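Local coordinates for IAA acetyltransferase (Bacillus cereus ATCC 14579, PDB 1Y9K), which probably transfers an acetyl group to an amine substrate, as a member of the GNAT family of N-acetyltransferases, at residues 78-81 with 82-86; 110-113 with 114-118; 28-31 with 32-35; 55-58 with 59-63; 124-127 with 128-131. All coordinates share one frame; numbering follows the deposited sequence.

Contact 1 (78-81 with 82-86)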
loop_
_atom_site.group_PDB
_atom_site.type_symbol
_atom_site.label_atom_id
_atom_site.label_comp_id
_atom_site.label_asym_id
_atom_site.label_seq_id
_atom_site.Cartn_x
_atom_site.Cartn_y
_atom_site.Cartn_z
ATOM N N ILE A 78 -12.067 -5.353 -0.014
ATOM C CA ILE A 78 -11.590 -4.292 -0.904
ATOM C C ILE A 78 -10.053 -4.238 -0.959
ATOM O O ILE A 78 -9.475 -3.978 -2.022
ATOM C CB ILE A 78 -12.238 -2.914 -0.553
ATOM C CG1 ILE A 78 -13.765 -3.024 -0.615
ATOM C CG2 ILE A 78 -11.767 -1.812 -1.504
ATOM C CD1 ILE A 78 -14.509 -1.942 0.144
ATOM N N GLY A 79 -9.402 -4.513 0.176
ATOM C CA GLY A 79 -7.947 -4.645 0.239
ATOM C C GLY A 79 -7.477 -5.767 -0.663
ATOM O O GLY A 79 -6.635 -5.559 -1.536
ATOM N N LYS A 80 -8.037 -6.958 -0.441
ATOM C CA LYS A 80 -7.933 -8.100 -1.358
ATOM C C LYS A 80 -7.974 -7.683 -2.828
ATOM O O LYS A 80 -7.069 -8.022 -3.597
ATOM C CB LYS A 80 -9.086 -9.068 -1.096
ATOM C CG LYS A 80 -8.748 -10.312 -0.308
ATOM C CD LYS A 80 -8.909 -11.570 -1.170
ATOM C CE LYS A 80 -7.731 -11.784 -2.128
ATOM N NZ LYS A 80 -8.040 -12.806 -3.186
ATOM N N LYS A 81 -9.025 -6.948 -3.206
ATOM C CA LYS A 81 -9.242 -6.506 -4.588
ATOM C C LYS A 81 -8.172 -5.559 -5.127
ATOM O O LYS A 81 -7.705 -5.742 -6.250
ATOM C CB LYS A 81 -10.629 -5.873 -4.734
ATOM C CG LYS A 81 -11.734 -6.886 -4.979
ATOM C CD LYS A 81 -13.080 -6.417 -4.447
ATOM C CE LYS A 81 -14.164 -7.451 -4.736
ATOM N NZ LYS A 81 -15.139 -7.562 -3.608
ATOM N N LEU A 82 -7.789 -4.557 -4.334
ATOM C CA LEU A 82 -6.736 -3.612 -4.720
ATOM C C LEU A 82 -5.398 -4.315 -4.920
ATOM O O LEU A 82 -4.607 -3.945 -5.797
ATOM C CB LEU A 82 -6.577 -2.510 -3.667
ATOM C CG LEU A 82 -7.608 -1.376 -3.600
ATOM C CD1 LEU A 82 -7.443 -0.594 -2.287
ATOM C CD2 LEU A 82 -7.537 -0.445 -4.823
ATOM N N LEU A 83 -5.167 -5.335 -4.096
ATOM C CA LEU A 83 -3.927 -6.091 -4.083
ATOM C C LEU A 83 -3.824 -6.964 -5.332
ATOM O O LEU A 83 -2.808 -6.919 -6.029
ATOM C CB LEU A 83 -3.870 -6.940 -2.811
ATOM C CG LEU A 83 -2.611 -6.991 -1.952
ATOM C CD1 LEU A 83 -1.898 -5.637 -1.830
ATOM C CD2 LEU A 83 -2.994 -7.520 -0.584
ATOM N N ARG A 84 -4.870 -7.751 -5.607
ATOM C CA ARG A 84 -5.003 -8.483 -6.872
ATOM C C ARG A 84 -4.697 -7.564 -8.063
ATOM O O ARG A 84 -3.927 -7.937 -8.953
ATOM C CB ARG A 84 -6.415 -9.081 -7.036
ATOM C CG ARG A 84 -6.778 -10.248 -6.087
ATOM C CD ARG A 84 -7.942 -11.113 -6.645
ATOM N NE ARG A 84 -9.293 -10.592 -6.356
ATOM C CZ ARG A 84 -9.979 -9.741 -7.129
ATOM N NH1 ARG A 84 -11.199 -9.351 -6.769
ATOM N NH2 ARG A 84 -9.461 -9.266 -8.260
ATOM N N HIS A 85 -5.281 -6.360 -8.052
ATOM C CA HIS A 85 -5.111 -5.375 -9.132
ATOM C C HIS A 85 -3.681 -4.841 -9.243
ATOM O O HIS A 85 -3.174 -4.662 -10.356
ATOM C CB HIS A 85 -6.098 -4.215 -8.964
ATOM C CG HIS A 85 -6.238 -3.339 -10.174
ATOM N ND1 HIS A 85 -5.256 -2.461 -10.584
ATOM C CD2 HIS A 85 -7.271 -3.168 -11.035
ATOM C CE1 HIS A 85 -5.668 -1.802 -11.652
ATOM N NE2 HIS A 85 -6.889 -2.211 -11.945
ATOM N N ALA A 86 -3.043 -4.584 -8.100
ATOM C CA ALA A 86 -1.631 -4.196 -8.071
ATOM C C ALA A 86 -0.732 -5.260 -8.716
ATOM O O ALA A 86 0.139 -4.924 -9.533
ATOM C CB ALA A 86 -1.180 -3.895 -6.647
#
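K81 and R84, one helical turn apart, run side by side in the same direction, and this is the closest side-chain meeting here: K81 CG lies 3.1 Å from R84 NH1. The guanidinium turns one face over K81, whose CA stands 4.1 Å above the plane, toward its rim. A bend at chi3 (-84°) folds the arginine back over the lysine stem. The backbone beneath is the tight part. R84 N donates to K80 O over 3.0 Å with an almost straight N-H...O angle of 178°, and L82 N reaches I78 O at 2.9 Å. L82 and L83 lie on the buried flank of helix 78-92, against I64 and I67 of strand 61-69, as expected within a beta-alpha-beta unit; H85 ND1 is hydrogen-bonded to Y52. G79 occupies the place of the last glycine in the GNAT cofactor-loop signature, at the start of this helix. The K80 side is looser. There K80 approaches R84 from the guanidinium edge, near its plane, its NZ coming no nearer than 3.9 Å to R84 CD and 4.1 Å to NE. Two lysines and an arginine thus gather positive charge on one exposed side, which would probably make K80 release its proton somewhat more readily than an isolated lysine.

Contact 2 (110-113 with 114-118)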
loop_
_atom_site.group_PDB
_atom_site.type_symbol
_atom_site.label_atom_id
_atom_site.label_comp_id
_atom_site.label_asym_id
_atom_site.label_seq_id
_atom_site.Cartn_x
_atom_site.Cartn_y
_atom_site.Cartn_z
ATOM N N LEU A 110 -0.332 -7.946 7.609
ATOM C CA LEU A 110 0.596 -9.082 7.508
ATOM C C LEU A 110 -0.087 -10.390 7.073
ATOM O O LEU A 110 0.428 -11.088 6.201
ATOM C CB LEU A 110 1.364 -9.305 8.814
ATOM C CG LEU A 110 2.438 -8.301 9.242
ATOM C CD1 LEU A 110 3.002 -8.677 10.619
ATOM C CD2 LEU A 110 3.544 -8.209 8.207
ATOM N N ALA A 111 -1.229 -10.716 7.681
ATOM C CA ALA A 111 -2.021 -11.881 7.270
ATOM C C ALA A 111 -2.555 -11.735 5.841
ATOM O O ALA A 111 -2.440 -12.673 5.044
ATOM C CB ALA A 111 -3.175 -12.142 8.249
ATOM N N LEU A 112 -3.131 -10.569 5.532
ATOM C CA LEU A 112 -3.671 -10.282 4.198
ATOM C C LEU A 112 -2.626 -10.452 3.086
ATOM O O LEU A 112 -2.846 -11.196 2.132
ATOM C CB LEU A 112 -4.284 -8.875 4.143
ATOM C CG LEU A 112 -4.911 -8.439 2.804
ATOM C CD1 LEU A 112 -6.176 -9.248 2.499
ATOM C CD2 LEU A 112 -5.203 -6.934 2.767
ATOM N N TYR A 113 -1.494 -9.764 3.217
ATOM C CA TYR A 113 -0.419 -9.839 2.230
ATOM C C TYR A 113 0.040 -11.265 1.976
ATOM O O TYR A 113 0.200 -11.670 0.822
ATOM C CB TYR A 113 0.770 -8.957 2.640
ATOM C CG TYR A 113 0.444 -7.476 2.735
ATOM C CD1 TYR A 113 -0.600 -6.919 1.993
ATOM C CD2 TYR A 113 1.191 -6.632 3.546
ATOM C CE1 TYR A 113 -0.912 -5.545 2.084
ATOM C CE2 TYR A 113 0.899 -5.265 3.641
ATOM C CZ TYR A 113 -0.154 -4.732 2.907
ATOM O OH TYR A 113 -0.448 -3.397 2.996
ATOM N N GLN A 114 0.229 -12.031 3.051
ATOM C CA GLN A 114 0.693 -13.412 2.931
ATOM C C GLN A 114 -0.351 -14.332 2.281
ATOM O O GLN A 114 -0.002 -15.202 1.474
ATOM C CB GLN A 114 1.117 -13.957 4.291
ATOM C CG GLN A 114 2.303 -13.258 4.907
ATOM C CD GLN A 114 2.722 -13.900 6.205
ATOM O OE1 GLN A 114 2.260 -13.518 7.287
ATOM N NE2 GLN A 114 3.572 -14.907 6.107
ATOM N N LYS A 115 -1.623 -14.134 2.637
ATOM C CA LYS A 115 -2.741 -14.843 2.000
ATOM C C LYS A 115 -2.748 -14.574 0.504
ATOM O O LYS A 115 -3.113 -15.433 -0.279
ATOM C CB LYS A 115 -4.087 -14.412 2.597
ATOM C CG LYS A 115 -4.381 -14.984 3.972
ATOM C CD LYS A 115 -5.795 -14.644 4.435
ATOM C CE LYS A 115 -5.990 -14.964 5.928
ATOM N NZ LYS A 115 -7.434 -15.150 6.298
ATOM N N CYS A 116 -2.332 -13.369 0.125
ATOM C CA CYS A 116 -2.285 -12.958 -1.273
ATOM C C CYS A 116 -0.962 -13.306 -1.988
ATOM O O CYS A 116 -0.778 -12.947 -3.140
ATOM C CB CYS A 116 -2.611 -11.460 -1.391
ATOM S SG CYS A 116 -4.320 -11.014 -0.857
ATOM N N GLY A 117 -0.049 -13.998 -1.315
ATOM C CA GLY A 117 1.166 -14.493 -1.969
ATOM C C GLY A 117 2.490 -13.840 -1.599
ATOM O O GLY A 117 3.542 -14.296 -2.030
ATOM N N PHE A 118 2.442 -12.769 -0.814
ATOM C CA PHE A 118 3.648 -12.092 -0.334
ATOM C C PHE A 118 4.371 -12.885 0.761
ATOM O O PHE A 118 3.744 -13.487 1.634
ATOM C CB PHE A 118 3.306 -10.686 0.165
ATOM C CG PHE A 118 2.983 -9.712 -0.941
ATOM C CD1 PHE A 118 1.665 -9.525 -1.363
ATOM C CD2 PHE A 118 3.996 -8.979 -1.563
ATOM C CE1 PHE A 118 1.363 -8.620 -2.388
ATOM C CE2 PHE A 118 3.702 -8.073 -2.590
ATOM C CZ PHE A 118 2.388 -7.897 -3.000
#
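Y113 O takes two N-H donors where its helix ends: F118 N at 3.0 Å, and, by a weak, strongly bent bond, C116 N at 3.1 Å. F118 N approaches from above the carbonyl plane, 36° out of it. The same oxygen lies at the edge of the F118 ring, in its plane, 3.4 Å from CD1. A chi1 of -73° sets F118 CG beside its own backbone N and so brings that ring edge to the carbonyl oxygen, and Y113 CB meets F118 CB at 3.9 Å. Together with the bond from G117 N to Q114 O (3.0 Å), the link from F118 N to Y113 O makes a Schellman motif closing helix 107-115. G117 carries the positive phi of 110° that the motif requires; a CB at these backbone angles would jam against the preceding carbonyl oxygen. The run L-Y-x-x-x-G-F from L112 to F118 is familiar from GNAT enzymes. Further back, regular helical bonds persist, K115 N to A111 O being 2.9 Å. On the flank turned to helix 78-92, L112 CD1 and C116 SG make a looser apolar contact at 4.2 Å, and both residues touch L83. Y113 and F118 point inward, each packing on V100 of strand 97-103 and L149 of strand 141-152.

Contact 3 (28-31 with 32-35)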
loop_
_atom_site.group_PDB
_atom_site.type_symbol
_atom_site.label_atom_id
_atom_site.label_comp_id
_atom_site.label_asym_id
_atom_site.label_seq_id
_atom_site.Cartn_x
_atom_site.Cartn_y
_atom_site.Cartn_z
ATOM N N ARG A 28 4.386 15.037 3.156
ATOM C CA ARG A 28 5.677 15.134 2.484
ATOM C C ARG A 28 6.175 13.774 1.986
ATOM O O ARG A 28 6.750 13.706 0.899
ATOM C CB ARG A 28 6.722 15.808 3.376
ATOM C CG ARG A 28 7.731 16.649 2.586
ATOM C CD ARG A 28 8.070 17.956 3.316
ATOM N NE ARG A 28 8.958 17.748 4.460
ATOM C CZ ARG A 28 9.263 18.679 5.365
ATOM N NH1 ARG A 28 8.751 19.903 5.279
ATOM N NH2 ARG A 28 10.088 18.381 6.363
ATOM N N GLN A 29 5.947 12.716 2.777
ATOM C CA GLN A 29 6.248 11.328 2.378
ATOM C C GLN A 29 5.471 10.975 1.124
ATOM O O GLN A 29 6.049 10.576 0.119
ATOM C CB GLN A 29 5.836 10.314 3.453
ATOM C CG GLN A 29 6.417 10.504 4.834
ATOM C CD GLN A 29 7.812 9.975 4.972
ATOM O OE1 GLN A 29 8.717 10.712 5.343
ATOM N NE2 GLN A 29 7.998 8.691 4.677
ATOM N N ILE A 30 4.148 11.116 1.213
ATOM C CA ILE A 30 3.229 10.850 0.105
ATOM C C ILE A 30 3.697 11.540 -1.180
ATOM O O ILE A 30 3.729 10.916 -2.247
ATOM C CB ILE A 30 1.770 11.257 0.478
ATOM C CG1 ILE A 30 1.243 10.365 1.611
ATOM C CG2 ILE A 30 0.833 11.201 -0.740
ATOM C CD1 ILE A 30 0.020 10.928 2.313
ATOM N N ALA A 31 4.085 12.811 -1.067
ATOM C CA ALA A 31 4.614 13.563 -2.199
ATOM C C ALA A 31 5.850 12.914 -2.839
ATOM O O ALA A 31 5.961 12.901 -4.064
ATOM C CB ALA A 31 4.908 15.004 -1.799
ATOM N N THR A 32 6.751 12.364 -2.016
ATOM C CA THR A 32 7.954 11.680 -2.509
ATOM C C THR A 32 7.641 10.580 -3.543
ATOM O O THR A 32 8.281 10.529 -4.603
ATOM C CB THR A 32 8.936 11.185 -1.361
ATOM O OG1 THR A 32 8.367 10.118 -0.563
ATOM C CG2 THR A 32 9.336 12.348 -0.450
ATOM N N TYR A 33 6.629 9.753 -3.282
ATOM C CA TYR A 33 6.325 8.661 -4.207
ATOM C C TYR A 33 5.199 8.863 -5.239
ATOM O O TYR A 33 5.151 8.147 -6.246
ATOM C CB TYR A 33 6.143 7.338 -3.473
ATOM C CG TYR A 33 5.174 7.324 -2.314
ATOM C CD1 TYR A 33 3.805 7.138 -2.521
ATOM C CD2 TYR A 33 5.635 7.419 -1.002
ATOM C CE1 TYR A 33 2.915 7.078 -1.452
ATOM C CE2 TYR A 33 4.757 7.357 0.080
ATOM C CZ TYR A 33 3.403 7.187 -0.153
ATOM O OH TYR A 33 2.541 7.134 0.909
ATOM N N VAL A 34 4.298 9.810 -5.009
ATOM C CA VAL A 34 3.224 10.027 -5.980
ATOM C C VAL A 34 3.756 10.673 -7.259
ATOM O O VAL A 34 3.340 10.298 -8.350
ATOM C CB VAL A 34 1.982 10.795 -5.402
ATOM C CG1 VAL A 34 1.334 10.007 -4.259
ATOM C CG2 VAL A 34 2.352 12.203 -4.950
ATOM N N GLN A 35 4.704 11.602 -7.115
ATOM C CA GLN A 35 5.373 12.244 -8.250
ATOM C C GLN A 35 6.006 11.212 -9.184
ATOM O O GLN A 35 5.895 11.317 -10.414
ATOM C CB GLN A 35 6.451 13.219 -7.751
ATOM C CG GLN A 35 6.821 14.358 -8.729
ATOM C CD GLN A 35 7.661 13.916 -9.956
ATOM O OE1 GLN A 35 7.443 14.408 -11.078
ATOM N NE2 GLN A 35 8.621 13.002 -9.743
#
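Y33 turns its CG into the space between its own backbone N and carbonyl carbon (chi1 52°), an uncommon choice inside a helix, and this folds the ring back over I30. The evidence is a CH-pi contact: I30 CA stands 4.0 Å from the ring centroid, 24° off the normal. I30 O also lies over that face, 3.7 Å above the ring plane, while accepting V34 N at 3.0 Å; Y33 N adds a weak bond to it. Beyond the ring, I30 CG1 meets Y33 OH at 3.6 Å. T32 has a similar first torsion (68°), which drops OG1 onto Q29 O. The modelled separation of 2.5 Å is very short for a hydrogen bond, so its exact length is doubtful, although the pairing of a threonine hydroxyl with a carbonyl one turn earlier is common in helices. V34 CG1 touches I30 CG2 at 3.7 Å, so that I30 is met by both Y33 and V34. The inner flank of helix 27-36 therefore rests on several elements: I30 on L20 and L21 of helix 17-23, V34 on I15 of a loop, and Y33 OH hydrogen-bonded to D24 and to N66 of strand 61-69.

Contact 4 (55-58 with 59-63)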
loop_
_atom_site.group_PDB
_atom_site.type_symbol
_atom_site.label_atom_id
_atom_site.label_comp_id
_atom_site.label_asym_id
_atom_site.label_seq_id
_atom_site.Cartn_x
_atom_site.Cartn_y
_atom_site.Cartn_z
ATOM N N LEU A 55 5.361 2.022 -7.166
ATOM C CA LEU A 55 6.599 2.698 -7.543
ATOM C C LEU A 55 7.595 1.679 -8.085
ATOM O O LEU A 55 7.764 0.609 -7.506
ATOM C CB LEU A 55 7.187 3.440 -6.346
ATOM C CG LEU A 55 8.446 4.298 -6.535
ATOM C CD1 LEU A 55 8.154 5.509 -7.411
ATOM C CD2 LEU A 55 9.027 4.729 -5.194
ATOM N N GLU A 56 8.232 2.011 -9.205
ATOM C CA GLU A 56 9.290 1.178 -9.775
ATOM C C GLU A 56 10.615 1.499 -9.092
ATOM O O GLU A 56 11.073 2.650 -9.098
ATOM C CB GLU A 56 9.391 1.362 -11.294
ATOM C CG GLU A 56 10.096 0.202 -11.990
ATOM C CD GLU A 56 10.263 0.405 -13.488
ATOM O OE1 GLU A 56 9.703 1.366 -14.051
ATOM O OE2 GLU A 56 10.961 -0.414 -14.107
ATOM N N THR A 57 11.230 0.476 -8.508
ATOM C CA THR A 57 12.338 0.681 -7.583
ATOM C C THR A 57 13.657 0.106 -8.123
ATOM O O THR A 57 14.346 0.766 -8.917
ATOM C CB THR A 57 11.992 0.122 -6.176
ATOM O OG1 THR A 57 11.661 -1.266 -6.276
ATOM C CG2 THR A 57 10.787 0.871 -5.581
ATOM N N ARG A 58 14.009 -1.100 -7.674
ATOM C CA ARG A 58 15.124 -1.860 -8.221
ATOM C C ARG A 58 14.710 -2.424 -9.582
ATOM O O ARG A 58 13.527 -2.372 -9.923
ATOM C CB ARG A 58 15.512 -2.990 -7.267
ATOM C CG ARG A 58 16.337 -2.554 -6.079
ATOM C CD ARG A 58 17.104 -3.738 -5.481
ATOM N NE ARG A 58 17.081 -3.674 -4.026
ATOM C CZ ARG A 58 17.072 -4.735 -3.220
ATOM N NH1 ARG A 58 17.095 -5.968 -3.715
ATOM N NH2 ARG A 58 17.029 -4.562 -1.905
ATOM N N PRO A 59 15.675 -2.955 -10.373
ATOM C CA PRO A 59 15.335 -3.506 -11.687
ATOM C C PRO A 59 14.180 -4.501 -11.651
ATOM O O PRO A 59 14.167 -5.401 -10.803
ATOM C CB PRO A 59 16.625 -4.213 -12.110
ATOM C CG PRO A 59 17.690 -3.445 -11.452
ATOM C CD PRO A 59 17.124 -3.062 -10.112
ATOM N N LYS A 60 13.217 -4.317 -12.556
ATOM C CA LYS A 60 12.100 -5.257 -12.746
ATOM C C LYS A 60 11.249 -5.416 -11.476
ATOM O O LYS A 60 10.514 -6.403 -11.313
ATOM C CB LYS A 60 12.606 -6.628 -13.258
ATOM C CG LYS A 60 13.236 -6.629 -14.668
ATOM C CD LYS A 60 12.191 -6.257 -15.705
ATOM C CE LYS A 60 12.793 -5.942 -17.085
ATOM N NZ LYS A 60 11.941 -4.909 -17.789
ATOM N N THR A 61 11.345 -4.415 -10.599
ATOM C CA THR A 61 10.689 -4.425 -9.301
ATOM C C THR A 61 9.771 -3.218 -9.117
ATOM O O THR A 61 10.183 -2.073 -9.321
ATOM C CB THR A 61 11.735 -4.456 -8.151
ATOM O OG1 THR A 61 12.658 -5.528 -8.372
ATOM C CG2 THR A 61 11.067 -4.656 -6.796
HETATM N N MSE A 62 8.528 -3.488 -8.727
HETATM C CA MSE A 62 7.650 -2.451 -8.198
HETATM C C MSE A 62 7.362 -2.684 -6.709
HETATM O O MSE A 62 7.420 -3.820 -6.209
HETATM C CB MSE A 62 6.352 -2.325 -9.016
HETATM C CG MSE A 62 6.565 -1.682 -10.411
HETATM SE SE MSE A 62 5.123 -1.243 -11.429
HETATM C CE MSE A 62 4.147 -2.683 -11.432
ATOM N N GLU A 63 7.082 -1.592 -6.003
ATOM C CA GLU A 63 6.645 -1.658 -4.632
ATOM C C GLU A 63 5.330 -0.922 -4.441
ATOM O O GLU A 63 5.159 0.182 -4.957
ATOM C CB GLU A 63 7.689 -1.050 -3.706
ATOM C CG GLU A 63 7.326 -1.224 -2.236
ATOM C CD GLU A 63 8.447 -0.851 -1.291
ATOM O OE1 GLU A 63 9.621 -0.766 -1.728
ATOM O OE2 GLU A 63 8.137 -0.650 -0.096
HETATM O O HOH W 1 12.872 -1.998 -14.133
HETATM O O HOH W 2 11.468 -1.861 -3.561
#
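L55 and E63 form an antiparallel hydrogen-bonded pair near the end of the beta hairpin of strands 48-56 and 61-69. E63 N donates to L55 O at 2.8 Å, in the carbonyl plane, and L55 N returns a bond to E63 O. The next pair, E56 with M62, is non-hydrogen-bonded; its CA atoms come within 4.3 Å, and the E56 side chain and the selenomethionine side chain of M62 share one face of the sheet. Beyond it T57 N donates to T61 O at 2.9 Å, nearly straight at 170°. The chain then reverses through a type II turn from R58 to T61, closed by T61 N on R58 O at 3.1 Å, with K60 in the left-handed backbone region (phi 60°). One water accepts from T57 OG1 and donates to E63 OE1, 2.8 Å from each, spanning from T57, just past strand 48-56, to E63 of strand 61-69; E63, with CG anti to its backbone N (chi1 -174°), also forms a salt bridge to R148. At the turn itself a second water links E56 OE2 to K60 N. Farther out, M62 and K60 make backbone bonds to strand 97-103 or the residues just before it, so the hairpin is continued by the parallel partner strand. Within the turn, T61 OG1 donates to P59 O at 2.9 Å, from well above the carbonyl plane.

Contact 5 (124-127 with 128-131)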
loop_
_atom_site.group_PDB
_atom_site.type_symbol
_atom_site.label_atom_id
_atom_site.label_comp_id
_atom_site.label_asym_id
_atom_site.label_seq_id
_atom_site.Cartn_x
_atom_site.Cartn_y
_atom_site.Cartn_z
ATOM N N ASP A 124 13.177 -3.410 8.240
ATOM C CA ASP A 124 13.854 -2.124 8.435
ATOM C C ASP A 124 13.569 -1.655 9.858
ATOM O O ASP A 124 12.461 -1.192 10.150
ATOM C CB ASP A 124 13.370 -1.031 7.462
ATOM C CG ASP A 124 13.682 -1.329 6.005
ATOM O OD1 ASP A 124 14.627 -2.109 5.706
ATOM O OD2 ASP A 124 12.979 -0.742 5.138
ATOM N N PHE A 125 14.564 -1.762 10.735
ATOM C CA PHE A 125 14.402 -1.380 12.135
ATOM C C PHE A 125 14.293 0.129 12.328
ATOM O O PHE A 125 15.038 0.890 11.725
ATOM C CB PHE A 125 15.538 -1.952 12.997
ATOM C CG PHE A 125 15.513 -3.445 13.105
ATOM C CD1 PHE A 125 16.421 -4.223 12.388
ATOM C CD2 PHE A 125 14.562 -4.085 13.912
ATOM C CE1 PHE A 125 16.391 -5.620 12.477
ATOM C CE2 PHE A 125 14.521 -5.477 14.002
ATOM C CZ PHE A 125 15.440 -6.247 13.285
ATOM N N ASP A 126 13.358 0.539 13.179
ATOM C CA ASP A 126 13.171 1.941 13.574
ATOM C C ASP A 126 12.717 2.842 12.422
ATOM O O ASP A 126 12.850 4.064 12.493
ATOM C CB ASP A 126 14.434 2.509 14.240
ATOM C CG ASP A 126 14.758 1.831 15.561
ATOM O OD1 ASP A 126 13.849 1.711 16.421
ATOM O OD2 ASP A 126 15.931 1.429 15.740
ATOM N N TYR A 127 12.174 2.235 11.374
ATOM C CA TYR A 127 11.750 2.965 10.193
ATOM C C TYR A 127 10.806 4.111 10.549
ATOM O O TYR A 127 10.996 5.249 10.102
ATOM C CB TYR A 127 11.073 2.014 9.203
ATOM C CG TYR A 127 10.554 2.692 7.957
ATOM C CD1 TYR A 127 11.320 2.728 6.782
ATOM C CD2 TYR A 127 9.297 3.304 7.945
ATOM C CE1 TYR A 127 10.837 3.360 5.625
ATOM C CE2 TYR A 127 8.813 3.937 6.802
ATOM C CZ TYR A 127 9.583 3.957 5.651
ATOM O OH TYR A 127 9.086 4.580 4.528
ATOM N N PHE A 128 9.798 3.802 11.360
ATOM C CA PHE A 128 8.719 4.744 11.632
ATOM C C PHE A 128 9.144 5.862 12.552
ATOM O O PHE A 128 8.790 7.017 12.325
ATOM C CB PHE A 128 7.496 4.011 12.164
ATOM C CG PHE A 128 6.847 3.158 11.137
ATOM C CD1 PHE A 128 7.225 1.829 10.986
ATOM C CD2 PHE A 128 5.882 3.697 10.279
ATOM C CE1 PHE A 128 6.640 1.038 10.009
ATOM C CE2 PHE A 128 5.285 2.916 9.294
ATOM C CZ PHE A 128 5.661 1.584 9.156
ATOM N N SER A 129 9.923 5.511 13.573
ATOM C CA SER A 129 10.498 6.481 14.499
ATOM C C SER A 129 11.295 7.525 13.723
ATOM O O SER A 129 11.296 8.706 14.073
ATOM C CB SER A 129 11.414 5.760 15.500
ATOM O OG SER A 129 10.923 4.452 15.791
ATOM N N LYS A 130 11.944 7.068 12.654
ATOM C CA LYS A 130 12.823 7.879 11.828
ATOM C C LYS A 130 12.079 8.766 10.821
ATOM O O LYS A 130 12.537 9.864 10.509
ATOM C CB LYS A 130 13.776 6.959 11.075
ATOM C CG LYS A 130 15.215 7.398 11.104
ATOM C CD LYS A 130 16.138 6.196 11.142
ATOM C CE LYS A 130 16.146 5.545 12.521
ATOM N NZ LYS A 130 16.916 4.269 12.485
ATOM N N HIS A 131 10.946 8.280 10.311
ATOM C CA HIS A 131 10.201 8.983 9.268
ATOM C C HIS A 131 9.086 9.875 9.798
ATOM O O HIS A 131 8.575 10.725 9.073
ATOM C CB HIS A 131 9.629 7.987 8.254
ATOM C CG HIS A 131 10.650 7.442 7.306
ATOM N ND1 HIS A 131 11.625 6.548 7.694
ATOM C CD2 HIS A 131 10.850 7.665 5.986
ATOM C CE1 HIS A 131 12.382 6.244 6.655
ATOM N NE2 HIS A 131 11.931 6.904 5.605
#
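Y127, F128 and H131 form an aromatic cluster on the short helix 127-131, at the protein surface just after strand 119-124. The tyrosine ring is the middle member. It stacks face to face on the H131 imidazole, with centroids 3.9 Å apart and planes only 13° from parallel, and the closest pair is Y127 CE1 with H131 CE1 at 3.4 Å. Toward F128 the tyrosine presents an edge instead: this is a T-shaped pair with centroids 5.2 Å apart and planes at 70°, Y127 CD2 lying over the centre of the phenylalanine face. Y127 CG is anti to its backbone N (chi1 178°), which swings the ring to where H131 covers one face and F128 meets an edge. A polar bond fixes the imidazole in the stack. H131 ND1 donates to Y127 O at 2.8 Å, so ND1 carries a proton, and the same oxygen also takes weak bonds from the backbone N atoms of K130 and H131. Ahead of the helix, a type II turn from D124 to Y127 brings the chain round, and D126 occupies the N-cap position without a capping bond from its side chain. K130 N bonds D126 O at 3.1 Å, and the K130 chain doubles back until NZ lies 3.5 Å from D126 CB; its distance to OD2, 4.4 Å, is beyond a salt bridge. The whole turn leans on strand 141-152: D126 N is hydrogen-bonded to D145, F125 touches D145, and Y127 and F128 both pack on M146.

How the contacts relate
From the N terminus the order is contact 3, contact 4, contact 1, contact 2 and contact 5, each closing before the next opens; none nest or cross. Contact 4 closes a hairpin loop and contact 2 a helix end, contact 5 starts a short helix after a turn, and contacts 1 and 3 lie within helices. Contacts 1 and 2 meet directly, L83 CD2 lying 3.6 Å from Y113 CD1, which joins helices 78-92 and 107-115. Contact 3 lies on the opposite side of the chain's centre from both. It touches contact 4 through Y33 and L55, and contact 5 where Q29 NE2 approaches H131 CD2 at 3.3 Å, tying helix 27-36 to the hairpin and to helix 127-131.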